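Local coordinates for thioredoxin-like fold domain-containing protein (Enterococcus faecalis, PDB 1Z6M) that is of unknown function but has a thioredoxin-like fold with a CxxC pair at a helix start, which suggests thiol-disulfide redox chemistry, at residues A[42-45]-A[46-49]. Residues are numbered along the deposited sequence; the frame is centred on the assembly and turned at random.
Sequences CRKW and FEES
Trp45 turns one face of its indole to Ser49, one helical turn on: Ser49 CB stands 3.9 Å from the centroid of the six-membered ring, 17° off the normal, a CH-pi contact. With chi1 at 69°, Ser49 OG lies between its own N and carbonyl carbon, which brings it over the same face and within bonding distance of the carbonyl of Trp45, OG to O 2.8 Å. That oxygen also takes the amide of Ser49, N to O 3.2 Å, and the two donors come from opposite faces of the carbonyl plane, so one acceptor is gripped twice within a single turn. Trp45 NE1 is hydrogen-bonded to the carboxylate of Glu33 on strand 29-35, which, with Ser49 on the ring face, helps to hold the indole in its orientation. Trp45 CD1 lies at the edge of the Phe46 ring, 3.7 Å from Phe46 CD1, the two planes inclined at 74°; the Phe46 ring also meets that of Phe102 on helix 91-103. At the outer surface Lys44 bends at chi2 and chi4 and crosses Glu48 nearly at right angles, its NZ in a long salt bridge, 3.8 Å from Glu48 OE1, while its aliphatic chain runs beside Glu47. Regular i to i+4 backbone bonds, such as Phe46 N to Cys42 O at 2.9 Å, carry the turn. Cys42 belongs to a CxxC pattern with Cys39, consistent with the redox motif at the start of the active-site helix in thioredoxin-like proteins, here within the beta-alpha-beta unit 29-35, 40-58, 62-68.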
ATOM      1  N   CYS A  42       8.210   0.929  -2.505  1.00  9.80           N
ATOM      2  CA  CYS A  42       6.904   1.425  -2.066  1.00 10.10           C
ATOM      3  C   CYS A  42       7.030   2.837  -1.502  1.00  9.55           C
ATOM      4  O   CYS A  42       6.168   3.675  -1.749  1.00  9.73           O
ATOM      5  CB  CYS A  42       6.272   0.507  -1.032  1.00  9.86           C
ATOM      6  SG  CYS A  42       5.820  -1.092  -1.700  1.00 10.66           S
ATOM      7  N   ARG A  43       8.111   3.106  -0.763  1.00 10.00           N
ATOM      8  CA  ARG A  43       8.376   4.465  -0.274  0.50 10.08           C
ATOM      9  C   ARG A  43       8.463   5.462  -1.432  1.00 10.13           C
ATOM     10  O   ARG A  43       7.879   6.552  -1.368  1.00 10.21           O
ATOM     11  CB  ARG A  43       9.643   4.525   0.593  0.50 10.14           C
ATOM     12  CG  ARG A  43       9.981   5.921   1.125  0.50 10.10           C
ATOM     13  CD  ARG A  43      11.245   5.924   1.999  0.50  9.32           C
ATOM     14  NE  ARG A  43      12.416   5.499   1.230  0.50  7.84           N
ATOM     15  CZ  ARG A  43      13.615   5.229   1.737  0.50  8.14           C
ATOM     16  NH1 ARG A  43      13.854   5.366   3.028  0.50  8.80           N
ATOM     17  NH2 ARG A  43      14.578   4.830   0.921  0.50  8.74           N
ATOM     18  N   LYS A  44       9.189   5.094  -2.488  1.00  9.90           N
ATOM     19  CA  LYS A  44       9.334   5.926  -3.680  0.50 10.34           C
ATOM     20  C   LYS A  44       7.973   6.169  -4.329  1.00 10.20           C
ATOM     21  O   LYS A  44       7.632   7.302  -4.678  1.00 10.69           O
ATOM     22  CB  LYS A  44      10.301   5.268  -4.670  0.50 10.77           C
ATOM     23  CG  LYS A  44      10.518   6.035  -5.971  0.50 11.80           C
ATOM     24  CD  LYS A  44      11.343   7.298  -5.766  0.50 14.64           C
ATOM     25  CE  LYS A  44      11.407   8.167  -7.017  0.50 16.87           C
ATOM     26  NZ  LYS A  44      12.107   7.516  -8.157  0.50 18.95           N
ATOM     27  N   TRP A  45       7.197   5.099  -4.513  1.00  9.42           N
ATOM     28  CA  TRP A  45       5.836   5.232  -5.047  1.00  9.65           C
ATOM     29  C   TRP A  45       5.027   6.236  -4.223  1.00 10.08           C
ATOM     30  O   TRP A  45       4.396   7.145  -4.774  1.00 10.24           O
ATOM     31  CB  TRP A  45       5.126   3.864  -5.091  1.00 10.14           C
ATOM     32  CG  TRP A  45       3.618   3.962  -5.101  1.00  9.62           C
ATOM     33  CD1 TRP A  45       2.770   3.584  -4.088  1.00 11.02           C
ATOM     34  CD2 TRP A  45       2.787   4.539  -6.127  1.00 10.15           C
ATOM     35  NE1 TRP A  45       1.467   3.855  -4.439  1.00 11.06           N
ATOM     36  CE2 TRP A  45       1.451   4.447  -5.676  1.00 10.49           C
ATOM     37  CE3 TRP A  45       3.041   5.110  -7.381  1.00 10.32           C
ATOM     38  CZ2 TRP A  45       0.368   4.899  -6.439  1.00 10.86           C
ATOM     39  CZ3 TRP A  45       1.953   5.549  -8.140  1.00 11.13           C
ATOM     40  CH2 TRP A  45       0.643   5.440  -7.666  1.00 10.83           C
ATOM     41  N   PHE A  46       5.052   6.082  -2.905  1.00 11.20           N
ATOM     42  CA  PHE A  46       4.246   6.937  -2.046  1.00 12.11           C
ATOM     43  C   PHE A  46       4.666   8.398  -2.122  1.00 12.32           C
ATOM     44  O   PHE A  46       3.816   9.280  -2.184  1.00 13.14           O
ATOM     45  CB  PHE A  46       4.265   6.442  -0.603  1.00 12.99           C
ATOM     46  CG  PHE A  46       2.936   5.968  -0.109  1.00 13.44           C
ATOM     47  CD1 PHE A  46       2.285   4.899  -0.717  1.00 16.37           C
ATOM     48  CD2 PHE A  46       2.329   6.594   0.972  1.00 14.44           C
ATOM     49  CE1 PHE A  46       1.048   4.463  -0.240  1.00 17.29           C
ATOM     50  CE2 PHE A  46       1.098   6.151   1.455  1.00 16.91           C
ATOM     51  CZ  PHE A  46       0.460   5.091   0.833  1.00 17.19           C
ATOM     52  N   GLU A  47       5.970   8.674  -2.118  1.00 12.41           N
ATOM     53  CA  GLU A  47       6.383  10.080  -2.144  1.00 13.60           C
ATOM     54  C   GLU A  47       6.129  10.726  -3.514  1.00 12.81           C
ATOM     55  O   GLU A  47       5.664  11.863  -3.585  1.00 12.73           O
ATOM     56  CB  GLU A  47       7.830  10.277  -1.663  1.00 15.09           C
ATOM     57  CG  GLU A  47       8.927   9.815  -2.615  1.00 16.48           C
ATOM     58  CD  GLU A  47       9.325  10.850  -3.684  1.00 17.11           C
ATOM     59  OE1 GLU A  47      10.186  10.526  -4.520  1.00 20.46           O
ATOM     60  OE2 GLU A  47       8.785  11.977  -3.718  1.00 19.58           O
ATOM     61  N   GLU A  48       6.408  10.008  -4.605  1.00 12.17           N
ATOM     62  CA  GLU A  48       6.363  10.630  -5.924  1.00 12.51           C
ATOM     63  C   GLU A  48       4.934  10.888  -6.384  1.00 12.33           C
ATOM     64  O   GLU A  48       4.703  11.787  -7.195  1.00 12.85           O
ATOM     65  CB  GLU A  48       7.121   9.790  -6.953  1.00 12.54           C
ATOM     66  CG  GLU A  48       6.403   8.511  -7.336  1.00 11.40           C
ATOM     67  CD  GLU A  48       7.249   7.531  -8.122  1.00 12.29           C
ATOM     68  OE1 GLU A  48       8.383   7.874  -8.528  1.00 13.01           O
ATOM     69  OE2 GLU A  48       6.770   6.394  -8.324  1.00 10.76           O
ATOM     70  N   SER A  49       3.991  10.116  -5.847  1.00 12.31           N
ATOM     71  CA  SER A  49       2.574  10.238  -6.209  1.00 11.82           C
ATOM     72  C   SER A  49       1.736  11.046  -5.209  1.00 12.26           C
ATOM     73  O   SER A  49       0.562  11.308  -5.456  1.00 12.23           O
ATOM     74  CB  SER A  49       1.960   8.848  -6.371  1.00 11.85           C
ATOM     75  OG  SER A  49       1.867   8.188  -5.121  1.00 11.99           O
TER